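Local coordinates for protein flap endonuclease 1 (Methanocaldococcus jannaschii, PDB 1A76) that cleaves 5' flaps and trims DNA from 5' ends during replication and repair, as a magnesium-dependent, structure-specific nuclease stimulated by PCNA, at residues I14-L19 and I66-N71; Y33-S38 and N187-K192. All coordinates share one frame; numbering follows the deposited sequence.

Interaction 1: I14-L19 and I66-N71; sequences ISFEDL and IHLLEN
In the N-domain of this PIN-fold (XPG/RAD2) nuclease, Phe-16, in the loop between strands 12-13 and 23-27 of the central sheet, packs against His-67 and Leu-68 near the C-terminal end of helix 56-70 and Asn-71 just after it. The contact is small, 253 Å² of buried surface summed over both sides, and no hydrogen bond crosses it. The rings of Phe-16 and His-67 are nearly parallel, with planes at 15° and centroids 4.7 Å apart, but they are slid so far that they barely overlap. CE2 and CZ of Phe-16 are both 3.5 Å from His-67 NE2, with CE2 over one face of the imidazole. Phe-16 CB points toward the helix, and CG lies anti to the backbone N (chi1 -152°). Asn-71 closes in from the last position of the segment, its CB 3.5 Å from Phe-16 CE2. Ile-73 also touches the Phe-16 side chain. An alanine in place of Phe-16 would probably leave a gap between loop and helix end, with the imidazole of His-67 deprived of its phenyl neighbour and freer to turn. Within the loop, Ser-15 forms an ST motif: its OG accepts from Asp-18 N at 3.3 Å, with an N-H...O angle of 157°. On the helix side, the methyl CD1 of Leu-68 meets the phenyl edge, near the ring plane, 3.9 Å from Phe-16 CZ.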
loop_
_atom_site.group_PDB
_atom_site.type_symbol
_atom_site.label_atom_id
_atom_site.label_comp_id
_atom_site.label_asym_id
_atom_site.label_seq_id
_atom_site.Cartn_x
_atom_site.Cartn_y
_atom_site.Cartn_z
ATOM N N ILE A 14 14.800 9.256 9.457
ATOM C CA ILE A 14 15.550 8.163 10.057
ATOM C C ILE A 14 16.560 7.666 9.024
ATOM O O ILE A 14 16.254 7.599 7.836
ATOM C CB ILE A 14 14.615 6.986 10.507
ATOM C CG1 ILE A 14 15.424 5.968 11.318
ATOM C CG2 ILE A 14 13.959 6.316 9.290
ATOM C CD1 ILE A 14 14.587 4.973 12.121
ATOM N N SER A 15 17.774 7.334 9.454
ATOM C CA SER A 15 18.749 6.847 8.486
ATOM C C SER A 15 18.488 5.376 8.143
ATOM O O SER A 15 17.816 4.666 8.889
ATOM C CB SER A 15 20.163 6.994 9.034
ATOM O OG SER A 15 20.328 6.178 10.180
ATOM N N PHE A 16 19.006 4.929 7.005
ATOM C CA PHE A 16 18.847 3.536 6.600
ATOM C C PHE A 16 19.531 2.648 7.639
ATOM O O PHE A 16 19.104 1.523 7.898
ATOM C CB PHE A 16 19.485 3.318 5.223
ATOM C CG PHE A 16 18.861 2.214 4.419
ATOM C CD1 PHE A 16 17.507 1.928 4.526
ATOM C CD2 PHE A 16 19.637 1.461 3.546
ATOM C CE1 PHE A 16 16.935 0.906 3.772
ATOM C CE2 PHE A 16 19.081 0.437 2.787
ATOM C CZ PHE A 16 17.727 0.157 2.899
ATOM N N GLU A 17 20.590 3.167 8.250
ATOM C CA GLU A 17 21.328 2.409 9.254
ATOM C C GLU A 17 20.495 2.080 10.489
ATOM O O GLU A 17 20.531 0.958 10.989
ATOM C CB GLU A 17 22.578 3.180 9.692
ATOM C CG GLU A 17 23.394 2.481 10.776
ATOM C CD GLU A 17 23.255 3.138 12.139
ATOM O OE1 GLU A 17 23.891 4.193 12.362
ATOM O OE2 GLU A 17 22.511 2.597 12.990
ATOM N N ASP A 18 19.751 3.063 10.985
ATOM C CA ASP A 18 18.941 2.853 12.174
ATOM C C ASP A 18 17.708 1.999 11.881
ATOM O O ASP A 18 16.917 1.709 12.767
ATOM C CB ASP A 18 18.533 4.199 12.786
ATOM C CG ASP A 18 19.709 4.928 13.439
ATOM O OD1 ASP A 18 20.785 4.316 13.597
ATOM O OD2 ASP A 18 19.561 6.115 13.793
ATOM N N LEU A 19 17.561 1.598 10.628
ATOM C CA LEU A 19 16.445 0.761 10.200
ATOM C C LEU A 19 16.958 -0.683 10.079
ATOM O O LEU A 19 16.190 -1.623 9.849
ATOM C CB LEU A 19 15.951 1.254 8.841
ATOM C CG LEU A 19 14.540 1.795 8.605
ATOM C CD1 LEU A 19 13.874 2.156 9.902
ATOM C CD2 LEU A 19 14.622 2.988 7.649
ATOM N N ILE A 66 15.786 -6.329 -2.703
ATOM C CA ILE A 66 17.164 -6.745 -2.420
ATOM C C ILE A 66 17.894 -5.626 -1.676
ATOM O O ILE A 66 18.658 -5.882 -0.745
ATOM C CB ILE A 66 17.944 -7.101 -3.728
ATOM C CG1 ILE A 66 17.388 -8.392 -4.334
ATOM C CG2 ILE A 66 19.431 -7.316 -3.422
ATOM C CD1 ILE A 66 17.974 -8.751 -5.710
ATOM N N HIS A 67 17.637 -4.386 -2.082
ATOM C CA HIS A 67 18.251 -3.209 -1.470
ATOM C C HIS A 67 17.962 -3.215 0.042
ATOM O O HIS A 67 18.839 -2.947 0.865
ATOM C CB HIS A 67 17.683 -1.951 -2.154
ATOM C CG HIS A 67 17.990 -0.665 -1.450
ATOM N ND1 HIS A 67 19.269 -0.168 -1.323
ATOM C CD2 HIS A 67 17.172 0.253 -0.878
ATOM C CE1 HIS A 67 19.227 1.000 -0.704
ATOM N NE2 HIS A 67 17.965 1.277 -0.424
ATOM N N LEU A 68 16.723 -3.548 0.386
ATOM C CA LEU A 68 16.269 -3.622 1.771
ATOM C C LEU A 68 16.973 -4.760 2.527
ATOM O O LEU A 68 17.456 -4.576 3.648
ATOM C CB LEU A 68 14.750 -3.853 1.797
ATOM C CG LEU A 68 13.785 -2.736 2.224
ATOM C CD1 LEU A 68 14.296 -1.377 1.816
ATOM C CD2 LEU A 68 12.412 -3.011 1.616
ATOM N N LEU A 69 17.037 -5.934 1.905
ATOM C CA LEU A 69 17.673 -7.097 2.531
ATOM C C LEU A 69 19.177 -6.937 2.737
ATOM O O LEU A 69 19.755 -7.543 3.650
ATOM C CB LEU A 69 17.403 -8.351 1.703
ATOM C CG LEU A 69 16.006 -8.955 1.841
ATOM C CD1 LEU A 69 15.834 -10.045 0.793
ATOM C CD2 LEU A 69 15.807 -9.512 3.256
ATOM N N GLU A 70 19.815 -6.141 1.889
ATOM C CA GLU A 70 21.246 -5.907 2.016
ATOM C C GLU A 70 21.501 -5.114 3.296
ATOM O O GLU A 70 22.611 -5.118 3.832
ATOM C CB GLU A 70 21.763 -5.118 0.816
ATOM C CG GLU A 70 22.184 -5.979 -0.368
ATOM C CD GLU A 70 22.546 -5.156 -1.593
ATOM O OE1 GLU A 70 21.839 -4.163 -1.879
ATOM O OE2 GLU A 70 23.540 -5.504 -2.270
ATOM N N ASN A 71 20.463 -4.430 3.776
ATOM C CA ASN A 71 20.559 -3.633 4.995
ATOM C C ASN A 71 19.845 -4.301 6.157
ATOM O O ASN A 71 19.380 -3.633 7.074
ATOM C CB ASN A 71 19.960 -2.245 4.778
ATOM C CG ASN A 71 20.813 -1.153 5.377
ATOM O OD1 ASN A 71 21.356 -0.310 4.660
ATOM N ND2 ASN A 71 20.948 -1.165 6.703
#

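Interaction 2: Y33-S38 and N187-K192; sequences YQFLTS and NLTTTK
The phenyl ring of Phe-35 turns its edge to segment 187-192: Thr-189 O lies near the ring plane, 3.5 Å from Phe-35 CE1, and a water oxygen is at the edge as well. Neither segment 187-192 nor the water lies over a face of this ring; Val-61 and Lys-64 of helix 56-70 touch the same side chain. Phe-35 and Thr-189 cross at about a right angle, with CE1 of the ring 3.9 Å from Thr-189 CB. Beside them, the Gln-34 and Thr-190 side chains meet tip to tip. Gln-34 CG starts anti to the backbone N (chi1 -170°) and the chain then bends at chi2 (54°), which sets CD 3.3 Å from Thr-190 OG1. Gln-172 touches both Gln-34 and Thr-189. No direct hydrogen bond joins the segments. The water bridges them instead, donating to Ser-38 OG (2.7 Å) and to Thr-189 O (2.6 Å). Ser-38 OG in turn donates to Gln-34 O at 2.7 Å from above the carbonyl plane, while Ser-38 N reaches that oxygen from the opposite face. A polar link from the N-domain helix to the I-domain loop thus runs through a water that donates to both sides, to a serine hydroxyl bonded back to its own helix and to a loop carbonyl.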
loop_
_atom_site.group_PDB
_atom_site.type_symbol
_atom_site.label_atom_id
_atom_site.label_comp_id
_atom_site.label_asym_id
_atom_site.label_seq_id
_atom_site.Cartn_x
_atom_site.Cartn_y
_atom_site.Cartn_z
ATOM N N TYR A 33 2.335 1.197 -7.266
ATOM C CA TYR A 33 1.942 2.449 -7.893
ATOM C C TYR A 33 3.144 3.391 -7.845
ATOM O O TYR A 33 3.439 4.085 -8.817
ATOM C CB TYR A 33 0.749 3.054 -7.152
ATOM C CG TYR A 33 -0.577 2.389 -7.460
ATOM C CD1 TYR A 33 -1.123 2.425 -8.744
ATOM C CD2 TYR A 33 -1.315 1.762 -6.450
ATOM C CE1 TYR A 33 -2.380 1.851 -9.011
ATOM C CE2 TYR A 33 -2.559 1.190 -6.703
ATOM C CZ TYR A 33 -3.090 1.237 -7.980
ATOM O OH TYR A 33 -4.327 0.662 -8.211
ATOM N N GLN A 34 3.855 3.383 -6.720
ATOM C CA GLN A 34 5.042 4.218 -6.541
ATOM C C GLN A 34 6.122 3.908 -7.577
ATOM O O GLN A 34 6.715 4.821 -8.139
ATOM C CB GLN A 34 5.610 4.036 -5.129
ATOM C CG GLN A 34 6.693 5.032 -4.761
ATOM C CD GLN A 34 6.248 6.472 -4.953
ATOM O OE1 GLN A 34 5.231 6.900 -4.397
ATOM N NE2 GLN A 34 7.004 7.222 -5.748
ATOM N N PHE A 35 6.373 2.622 -7.818
ATOM C CA PHE A 35 7.376 2.189 -8.798
ATOM C C PHE A 35 6.977 2.644 -10.189
ATOM O O PHE A 35 7.815 3.077 -10.971
ATOM C CB PHE A 35 7.515 0.651 -8.821
ATOM C CG PHE A 35 8.081 0.058 -7.548
ATOM C CD1 PHE A 35 8.871 0.818 -6.687
ATOM C CD2 PHE A 35 7.788 -1.261 -7.200
ATOM C CE1 PHE A 35 9.357 0.266 -5.496
ATOM C CE2 PHE A 35 8.260 -1.823 -6.015
ATOM C CZ PHE A 35 9.046 -1.061 -5.161
ATOM N N LEU A 36 5.685 2.524 -10.487
ATOM C CA LEU A 36 5.153 2.895 -11.785
ATOM C C LEU A 36 5.334 4.375 -12.074
ATOM O O LEU A 36 5.610 4.748 -13.215
ATOM C CB LEU A 36 3.664 2.536 -11.881
ATOM C CG LEU A 36 3.330 1.093 -12.276
ATOM C CD1 LEU A 36 1.880 0.761 -11.967
ATOM C CD2 LEU A 36 3.613 0.923 -13.760
ATOM N N THR A 37 5.176 5.223 -11.060
ATOM C CA THR A 37 5.328 6.646 -11.306
ATOM C C THR A 37 6.756 7.172 -11.187
ATOM O O THR A 37 7.072 8.174 -11.817
ATOM C CB THR A 37 4.353 7.526 -10.418
ATOM O OG1 THR A 37 5.108 8.379 -9.553
ATOM C CG2 THR A 37 3.403 6.677 -9.599
ATOM N N SER A 38 7.625 6.495 -10.427
ATOM C CA SER A 38 9.007 6.968 -10.267
ATOM C C SER A 38 10.097 6.191 -11.013
ATOM O O SER A 38 11.194 6.712 -11.231
ATOM C CB SER A 38 9.377 7.057 -8.777
ATOM O OG SER A 38 9.232 5.813 -8.115
ATOM N N ASN A 187 9.322 6.815 2.241
ATOM C CA ASN A 187 10.514 7.020 1.416
ATOM C C ASN A 187 11.543 5.910 1.356
ATOM O O ASN A 187 12.751 6.174 1.369
ATOM C CB ASN A 187 11.210 8.320 1.800
ATOM C CG ASN A 187 10.289 9.498 1.684
ATOM O OD1 ASN A 187 9.432 9.527 0.808
ATOM N ND2 ASN A 187 10.443 10.466 2.571
ATOM N N LEU A 188 11.069 4.670 1.297
ATOM C CA LEU A 188 11.962 3.528 1.145
ATOM C C LEU A 188 11.724 3.033 -0.285
ATOM O O LEU A 188 12.668 2.656 -0.977
ATOM C CB LEU A 188 11.648 2.414 2.159
ATOM C CG LEU A 188 12.127 2.609 3.603
ATOM C CD1 LEU A 188 11.798 1.368 4.437
ATOM C CD2 LEU A 188 13.643 2.870 3.633
ATOM N N THR A 189 10.465 3.069 -0.732
ATOM C CA THR A 189 10.113 2.629 -2.089
ATOM C C THR A 189 10.496 3.672 -3.148
ATOM O O THR A 189 10.533 3.385 -4.348
ATOM C CB THR A 189 8.605 2.305 -2.215
ATOM O OG1 THR A 189 7.819 3.412 -1.759
ATOM C CG2 THR A 189 8.262 1.075 -1.397
ATOM N N THR A 190 10.763 4.883 -2.677
ATOM C CA THR A 190 11.202 6.008 -3.498
ATOM C C THR A 190 12.118 6.737 -2.531
ATOM O O THR A 190 11.708 7.084 -1.423
ATOM C CB THR A 190 10.067 6.965 -3.889
ATOM O OG1 THR A 190 8.938 6.774 -3.026
ATOM C CG2 THR A 190 9.676 6.733 -5.320
ATOM N N THR A 191 13.351 6.976 -2.951
ATOM C CA THR A 191 14.318 7.592 -2.073
ATOM C C THR A 191 14.704 9.039 -2.362
ATOM O O THR A 191 15.777 9.492 -1.940
ATOM C CB THR A 191 15.569 6.728 -2.062
ATOM O OG1 THR A 191 16.103 6.672 -3.381
ATOM C CG2 THR A 191 15.226 5.311 -1.625
ATOM N N LYS A 192 13.839 9.766 -3.069
ATOM C CA LYS A 192 14.112 11.166 -3.383
ATOM C C LYS A 192 14.443 11.902 -2.089
ATOM O O LYS A 192 15.359 12.726 -2.040
ATOM C CB LYS A 192 12.893 11.814 -4.038
ATOM C CG LYS A 192 12.997 13.321 -4.180
ATOM C CD LYS A 192 13.646 13.704 -5.501
ATOM C CE LYS A 192 13.025 14.965 -6.077
ATOM N NZ LYS A 192 12.675 14.786 -7.508
HETATM O O HOH W 1 10.733 3.971 -6.850
#

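Interaction 1 is a surface contact within the N-domain, whereas interaction 2 is partly buried and joins the N-domain to the I-domain. Their centres are 16 Å apart, and they meet through Leu-188, whose CD2 packs 3.8 Å from Phe-16 CE1 and 4.1 Å from Leu-19 CD2. The helices used, 28-38 and 56-70, follow each other in the chain, and Phe-35 touches the second of them. Neither contact has a direct hydrogen bond between its segments: interaction 1 relies on ring and methyl packing, interaction 2 adds a bridging water. Interaction 2 also lies nearer the predicted metal ligands, with Gln-34 about 7 Å from Asp-173 between side chains.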